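Local coordinates for protein putative cathepsin d (Ixodes ricinus, PDB 5N7Q) that probably cleaves proteins internally as an aspartic endopeptidase of the pepsin-like A1 family, and is held here in complex with the inhibitor pepstatin A, at residues 33-38 / 125-130; 38-43 / 131-136. All coordinates share one frame; numbering follows the deposited sequence. Where two conformers were deposited one is given.

Contact 1 (33-38 / 125-130)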
ATOM      1  N   VAL A  33       7.179  -5.636  -8.344  1.00  8.37           N
ATOM      2  CA  VAL A  33       7.226  -4.542  -7.355  1.00  8.08           C
ATOM      3  C   VAL A  33       5.917  -4.423  -6.611  1.00  7.74           C
ATOM      4  O   VAL A  33       4.869  -4.741  -7.135  1.00  7.67           O
ATOM      5  CB  VAL A  33       7.546  -3.176  -8.007  1.00  8.21           C
ATOM      6  CG1 VAL A  33       8.964  -3.172  -8.544  1.00  8.21           C
ATOM      7  CG2 VAL A  33       6.574  -2.792  -9.117  1.00  8.59           C
ATOM      8  N   ILE A  34       6.004  -3.960  -5.368  1.00  8.27           N
ATOM      9  CA  ILE A  34       4.815  -3.573  -4.635  0.50  7.97           C
ATOM     10  C   ILE A  34       4.455  -2.148  -5.082  1.00  8.43           C
ATOM     11  O   ILE A  34       5.328  -1.266  -5.135  1.00  9.42           O
ATOM     12  CB  ILE A  34       4.975  -3.810  -3.115  0.50  7.84           C
ATOM     13  CG1 ILE A  34       3.706  -3.415  -2.360  0.50  7.87           C
ATOM     14  CG2 ILE A  34       6.196  -3.122  -2.530  0.50  7.79           C
ATOM     15  CD1 ILE A  34       3.618  -4.087  -1.004  0.50  7.78           C
ATOM     16  N   PHE A  35       3.175  -1.961  -5.404  1.00  8.46           N
ATOM     17  CA  PHE A  35       2.633  -0.655  -5.756  1.00  8.19           C
ATOM     18  C   PHE A  35       2.147  -0.000  -4.482  1.00  8.20           C
ATOM     19  O   PHE A  35       1.193  -0.473  -3.880  1.00  9.43           O
ATOM     20  CB  PHE A  35       1.513  -0.789  -6.787  1.00  8.04           C
ATOM     21  CG  PHE A  35       2.038  -1.163  -8.163  1.00  8.17           C
ATOM     22  CD1 PHE A  35       2.380  -2.464  -8.468  1.00  8.43           C
ATOM     23  CD2 PHE A  35       2.262  -0.184  -9.136  1.00  8.17           C
ATOM     24  CE1 PHE A  35       2.913  -2.803  -9.695  1.00  8.12           C
ATOM     25  CE2 PHE A  35       2.776  -0.527 -10.385  1.00  8.20           C
ATOM     26  CZ  PHE A  35       3.113  -1.837 -10.661  1.00  7.70           C
ATOM     27  N   ASP A  36       2.845   1.058  -4.062  1.00  8.07           N
ATOM     28  CA  ASP A  36       2.782   1.556  -2.687  1.00  7.70           C
ATOM     29  C   ASP A  36       2.319   3.020  -2.658  1.00  7.48           C
ATOM     30  O   ASP A  36       3.107   3.943  -2.904  1.00  7.19           O
ATOM     31  CB  ASP A  36       4.193   1.435  -2.037  1.00  8.00           C
ATOM     32  CG  ASP A  36       4.268   2.035  -0.663  1.00  8.11           C
ATOM     33  OD1 ASP A  36       3.207   2.077  -0.016  1.00  8.26           O
ATOM     34  OD2 ASP A  36       5.386   2.357  -0.230  1.00  8.17           O
ATOM     35  N   THR A  37       1.042   3.242  -2.333  1.00  7.00           N
ATOM     36  CA  THR A  37       0.543   4.611  -2.208  1.00  7.12           C
ATOM     37  C   THR A  37       1.066   5.376  -0.998  1.00  7.02           C
ATOM     38  O   THR A  37       0.747   6.561  -0.859  1.00  6.96           O
ATOM     39  CB  THR A  37      -0.988   4.683  -2.279  1.00  7.25           C
ATOM     40  OG1 THR A  37      -1.536   3.942  -1.187  1.00  7.40           O
ATOM     41  CG2 THR A  37      -1.510   4.134  -3.598  1.00  7.44           C
ATOM     42  N   GLY A  38       1.840   4.715  -0.131  1.00  7.30           N
ATOM     43  CA  GLY A  38       2.516   5.347   1.001  1.00  7.32           C
ATOM     44  C   GLY A  38       3.937   5.791   0.828  1.00  7.59           C
ATOM     45  O   GLY A  38       4.571   6.159   1.796  1.00  7.73           O
ATOM     46  N   LEU A 125       7.367   0.480  -5.967  1.00  7.61           N
ATOM     47  CA  LEU A 125       7.006   1.537  -6.908  1.00  7.50           C
ATOM     48  C   LEU A 125       6.023   2.433  -6.180  1.00  7.79           C
ATOM     49  O   LEU A 125       4.821   2.083  -5.978  1.00  8.00           O
ATOM     50  CB  LEU A 125       6.416   0.957  -8.203  1.00  7.57           C
ATOM     51  CG  LEU A 125       6.204   1.939  -9.375  1.00  7.79           C
ATOM     52  CD1 LEU A 125       6.185   1.180 -10.712  1.00  7.79           C
ATOM     53  CD2 LEU A 125       4.936   2.751  -9.187  1.00  7.75           C
ATOM     54  N   GLY A 126       6.522   3.582  -5.745  1.00  7.31           N
ATOM     55  CA  GLY A 126       5.692   4.502  -4.975  1.00  7.28           C
ATOM     56  C   GLY A 126       4.703   5.283  -5.827  1.00  7.25           C
ATOM     57  O   GLY A 126       5.018   5.718  -6.925  1.00  7.08           O
ATOM     58  N   LEU A 127       3.493   5.453  -5.289  1.00  7.10           N
ATOM     59  CA  LEU A 127       2.355   6.110  -5.918  1.00  7.20           C
ATOM     60  C   LEU A 127       1.815   7.284  -5.098  1.00  7.20           C
ATOM     61  O   LEU A 127       0.722   7.818  -5.401  1.00  7.29           O
ATOM     62  CB  LEU A 127       1.236   5.094  -6.168  1.00  7.19           C
ATOM     63  CG  LEU A 127       1.515   3.992  -7.194  1.00  7.39           C
ATOM     64  CD1 LEU A 127       0.411   2.956  -7.127  1.00  7.42           C
ATOM     65  CD2 LEU A 127       1.616   4.588  -8.604  1.00  7.70           C
ATOM     66  N   ALA A 128       2.614   7.745  -4.132  1.00  7.04           N
ATOM     67  CA  ALA A 128       2.275   8.921  -3.320  1.00  7.39           C
ATOM     68  C   ALA A 128       2.612  10.193  -4.081  1.00  7.36           C
ATOM     69  O   ALA A 128       3.078  10.156  -5.222  1.00  7.42           O
ATOM     70  CB  ALA A 128       2.992   8.869  -1.984  1.00  7.39           C
ATOM     71  N   TYR A 129       2.322  11.330  -3.474  1.00  7.24           N
ATOM     72  CA  TYR A 129       2.592  12.619  -4.097  1.00  7.48           C
ATOM     73  C   TYR A 129       4.091  12.872  -4.217  1.00  7.53           C
ATOM     74  O   TYR A 129       4.877  12.421  -3.394  1.00  7.91           O
ATOM     75  CB  TYR A 129       1.961  13.740  -3.287  1.00  7.46           C
ATOM     76  CG  TYR A 129       0.451  13.885  -3.503  1.00  7.55           C
ATOM     77  CD1 TYR A 129      -0.042  14.722  -4.518  1.00  8.08           C
ATOM     78  CD2 TYR A 129      -0.458  13.225  -2.687  1.00  7.94           C
ATOM     79  CE1 TYR A 129      -1.431  14.864  -4.714  1.00  8.12           C
ATOM     80  CE2 TYR A 129      -1.824  13.362  -2.869  1.00  7.96           C
ATOM     81  CZ  TYR A 129      -2.295  14.214  -3.869  1.00  7.85           C
ATOM     82  OH  TYR A 129      -3.682  14.362  -4.035  1.00  8.33           O
ATOM     83  N   PRO A 130       4.489  13.671  -5.207  1.00  7.52           N
ATOM     84  CA  PRO A 130       5.922  13.877  -5.413  1.00  7.80           C
ATOM     85  C   PRO A 130       6.580  14.719  -4.333  1.00  7.81           C
ATOM     86  O   PRO A 130       7.813  14.708  -4.228  1.00  8.79           O
ATOM     87  CB  PRO A 130       5.976  14.615  -6.759  1.00  7.76           C
ATOM     88  CG  PRO A 130       4.596  15.265  -6.891  1.00  7.92           C
ATOM     89  CD  PRO A 130       3.685  14.257  -6.294  1.00  7.68           C
TER
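Phe35 and Leu125 sit side by side on two parallel strands, and backbone bonds zip the pair together from Ile34 to Leu127. Leu125 N gives its hydrogen to Ile34 O over 2.8 Å, almost straight at 176° and nearly in line with the carbonyl. Leu125 O then accepts from Asp36 N at 2.9 Å. The third bond, Leu127 N to Asp36 O at 2.8 Å, comes from above the carbonyl plane, just where 125-130 leaves its strand. Two CA-H...O contacts, Phe35 CA to Leu125 O and Gly126 CA to Asp36 O, fill in between. Past the strands, the methyl of Ala128 meets a backbone carbonyl, CB lying 3.4 Å from Thr37 O.

The apolar contacts gather mainly round Phe35. Its CG stands anti to the carbonyl carbon (chi1 -72°), and ring atom CE2 comes 3.8 Å from Leu125 CD1. Leu127 CD1 lies near the ring plane, at the edge, and reaches back to Phe35 CB at 3.9 Å. Val33 CG2 packs on Leu125 CB at 3.9 Å, and beyond the strand Thr37 CG2 rests on Leu127 CB.

Asp36, a predicted catalytic residue, points to the other face of the sheet, with Gly126 beside it on the neighbouring strand. Its OD1 takes the N-H of Gly38 from above the carboxylate plane at 3.0 Å, an Asx turn within the Asp-Thr-Gly motif of the family; OD1 also bonds a modified side chain of the bound inhibitor, and OD2 bonds Ser39 OG. Thr37 OG1 pairs with Ala226 O and Thr228 N beside the second predicted catalytic residue, Asp227, as in the fireman's grip of aspartic proteases.

Strand 17-24 brings Ile22 against Val33, Phe35 and Leu125, strand 170-174 adds Val172 and Phe174 around Phe35, and strand 6-13 supplies Leu10.

Contact 2 (38-43 / 131-136)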
ATOM      1  N   GLY A  38       1.840   4.715  -0.131  1.00  7.30           N
ATOM      2  CA  GLY A  38       2.516   5.347   1.001  1.00  7.32           C
ATOM      3  C   GLY A  38       3.937   5.791   0.828  1.00  7.59           C
ATOM      4  O   GLY A  38       4.571   6.159   1.796  1.00  7.73           O
ATOM      5  N   SER A  39       4.439   5.784  -0.410  1.00  7.45           N
ATOM      6  CA  SER A  39       5.764   6.278  -0.714  1.00  7.67           C
ATOM      7  C   SER A  39       5.782   6.736  -2.159  1.00  7.55           C
ATOM      8  O   SER A  39       4.822   6.476  -2.877  1.00  7.06           O
ATOM      9  CB  SER A  39       6.832   5.224  -0.433  1.00  7.87           C
ATOM     10  OG  SER A  39       6.792   4.166  -1.385  1.00  8.39           O
ATOM     11  N   ALA A  40       6.835   7.457  -2.554  1.00  8.00           N
ATOM     12  CA  ALA A  40       6.865   8.122  -3.877  1.00  8.22           C
ATOM     13  C   ALA A  40       8.017   7.684  -4.788  1.00  8.62           C
ATOM     14  O   ALA A  40       8.063   8.126  -5.935  1.00 10.07           O
ATOM     15  CB  ALA A  40       6.852   9.638  -3.731  1.00  8.70           C
ATOM     16  N   ASN A  41       8.886   6.793  -4.318  1.00  8.31           N
ATOM     17  CA  ASN A  41      10.098   6.406  -5.068  1.00  8.11           C
ATOM     18  C   ASN A  41       9.958   5.030  -5.697  1.00  8.14           C
ATOM     19  O   ASN A  41       9.304   4.138  -5.119  1.00  8.04           O
ATOM     20  CB  ASN A  41      11.315   6.401  -4.146  1.00  8.38           C
ATOM     21  CG  ASN A  41      11.729   7.792  -3.740  1.00  9.34           C
ATOM     22  OD1 ASN A  41      11.153   8.354  -2.825  1.00  9.61           O
ATOM     23  ND2 ASN A  41      12.698   8.370  -4.458  1.00  9.53           N
ATOM     24  N   LEU A  42      10.592   4.857  -6.854  1.00  8.07           N
ATOM     25  CA  LEU A  42      10.793   3.549  -7.471  1.00  8.08           C
ATOM     26  C   LEU A  42      12.215   3.089  -7.180  1.00  8.04           C
ATOM     27  O   LEU A  42      13.172   3.841  -7.382  1.00  8.18           O
ATOM     28  CB  LEU A  42      10.608   3.634  -8.981  1.00  8.30           C
ATOM     29  CG  LEU A  42      10.917   2.388  -9.821  1.00  8.65           C
ATOM     30  CD1 LEU A  42      10.119   1.150  -9.476  1.00  9.05           C
ATOM     31  CD2 LEU A  42      10.723   2.796 -11.262  1.00  8.97           C
ATOM     32  N   TRP A  43      12.370   1.846  -6.727  1.00  7.82           N
ATOM     33  CA  TRP A  43      13.726   1.267  -6.628  1.00  8.65           C
ATOM     34  C   TRP A  43      13.702  -0.229  -6.878  1.00  8.29           C
ATOM     35  O   TRP A  43      12.682  -0.887  -6.707  1.00  8.59           O
ATOM     36  CB  TRP A  43      14.410   1.581  -5.293  1.00  8.24           C
ATOM     37  CG  TRP A  43      13.734   1.007  -4.081  1.00  8.72           C
ATOM     38  CD1 TRP A  43      12.803   1.646  -3.272  1.00  8.98           C
ATOM     39  CD2 TRP A  43      13.875  -0.307  -3.558  1.00  9.06           C
ATOM     40  NE1 TRP A  43      12.385   0.802  -2.291  1.00  9.22           N
ATOM     41  CE2 TRP A  43      12.989  -0.419  -2.460  1.00  9.16           C
ATOM     42  CE3 TRP A  43      14.618  -1.431  -3.942  1.00  9.00           C
ATOM     43  CZ2 TRP A  43      12.894  -1.583  -1.691  1.00  9.59           C
ATOM     44  CZ3 TRP A  43      14.515  -2.595  -3.172  1.00  9.34           C
ATOM     45  CH2 TRP A  43      13.645  -2.653  -2.078  1.00  9.88           C
ATOM     46  N   SER A 131       5.792  15.469  -3.561  1.00  7.82           N
ATOM     47  CA  SER A 131       6.322  16.243  -2.454  1.00  8.49           C
ATOM     48  C   SER A 131       7.155  15.390  -1.486  1.00  8.86           C
ATOM     49  O   SER A 131       8.079  15.919  -0.869  1.00 10.65           O
ATOM     50  CB  SER A 131       5.184  16.905  -1.705  1.00  8.33           C
ATOM     51  OG  SER A 131       4.307  15.899  -1.181  1.00  8.60           O
ATOM     52  N   ILE A 132       6.867  14.095  -1.357  1.00  8.98           N
ATOM     53  CA  ILE A 132       7.619  13.236  -0.415  1.00  9.15           C
ATOM     54  C   ILE A 132       8.639  12.311  -1.094  1.00  9.41           C
ATOM     55  O   ILE A 132       9.227  11.481  -0.426  1.00 11.31           O
ATOM     56  CB  ILE A 132       6.687  12.437   0.531  1.00  9.38           C
ATOM     57  CG1 ILE A 132       5.845  11.429  -0.238  1.00  9.80           C
ATOM     58  CG2 ILE A 132       5.793  13.402   1.296  1.00  9.30           C
ATOM     59  CD1 ILE A 132       5.152  10.409   0.639  1.00  9.85           C
ATOM     60  N   ALA A 133       8.860  12.486  -2.393  1.00  9.34           N
ATOM     61  CA  ALA A 133       9.879  11.686  -3.090  1.00  9.45           C
ATOM     62  C   ALA A 133      11.282  12.035  -2.586  1.00  9.95           C
ATOM     63  O   ALA A 133      11.698  13.199  -2.632  1.00 10.78           O
ATOM     64  CB  ALA A 133       9.801  11.907  -4.580  1.00  9.78           C
ATOM     65  N   VAL A 134      12.000  11.016  -2.146  1.00  9.26           N
ATOM     66  CA  VAL A 134      13.401  11.160  -1.752  1.00  9.49           C
ATOM     67  C   VAL A 134      14.188  11.594  -2.985  1.00  9.92           C
ATOM     68  O   VAL A 134      13.979  11.090  -4.077  1.00 10.05           O
ATOM     69  CB  VAL A 134      13.916   9.863  -1.115  1.00  9.92           C
ATOM     70  CG1 VAL A 134      15.419   9.906  -0.889  1.00 10.32           C
ATOM     71  CG2 VAL A 134      13.211   9.598   0.196  1.00 10.28           C
ATOM     72  N   ASP A 135      15.062  12.576  -2.765  1.00  9.97           N
ATOM     73  CA  ASP A 135      15.841  13.234  -3.810  1.00 10.77           C
ATOM     74  C   ASP A 135      15.019  14.031  -4.835  1.00 11.05           C
ATOM     75  O   ASP A 135      15.570  14.471  -5.816  1.00 12.08           O
ATOM     76  CB  ASP A 135      16.758  12.246  -4.550  1.00 11.73           C
ATOM     77  CG  ASP A 135      17.917  11.709  -3.701  1.00 12.58           C
ATOM     78  OD1 ASP A 135      18.083  12.037  -2.510  1.00 14.50           O
ATOM     79  OD2 ASP A 135      18.716  10.932  -4.291  1.00 13.37           O
ATOM     80  N   GLY A 136      13.717  14.227  -4.597  1.00 10.69           N
ATOM     81  CA  GLY A 136      12.893  15.025  -5.495  1.00 11.16           C
ATOM     82  C   GLY A 136      12.704  14.443  -6.882  1.00 11.30           C
ATOM     83  O   GLY A 136      12.339  15.141  -7.810  1.00 13.21           O
TER
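Asn41 reaches across to Val134 and holds its backbone by both the N-H and the carbonyl. From CB, which heads toward 131-136, the chain turns with CG anti to the carbonyl carbon (chi1 -71°), bringing CG to 3.6 Å from Val134 N. OD1 accepts from Val134 N at 2.9 Å, with Val134 N in the carbonyl plane, on a lone pair; the same oxygen lies 3.6 Å from Ala133 CA. ND2 donates to Val134 O over 3.0 Å, with that oxygen in the amide plane and an N-H...O angle of 166°. Two bonds fix the rotation of the amide, one side-chain group meeting both the N-H and the C=O of the same residue.

Asn41 lies two residues before Trp43 in the psi loop, the motif behind the active-site Asp-Thr-Gly turn of pepsin-like lobes, and the segment it grips is the loop between strand 123-126 and helix 140-146. That loop turns at Val134-Asp135: Gly136 N bonds Ala133 O at 3.0 Å, closing a beta turn whose backbone angles fit type II.

Beside the amide, Ala40 CB packs on Ala133, 3.7 Å from its CA, and meets Ile132 CG1 at 4.1 Å. Ile77 of strand 69-79 lies against both Asn41 and Val134, while Pro139 touches Ala40.

How the contacts relate
From the N terminus, strand 29-36 leads into the turn at Gly38, which both contacts share, and 38-43 runs on into strand 42-45. Some 80 residues later the chain returns: 125-130 closes the first loop as contact 1, and the 131-136 segment directly after it closes the second as contact 2. The segments alternate, so the two closures cross rather than nest. Strand 123-126 is thus inserted between strands 29-36 and 42-45, parallel to one and antiparallel to the other, completing the psi loop. Probable hydrogen bonds from Gly126 N to Asn41 O and from Ala128 N to Ser39 O join the contacts directly.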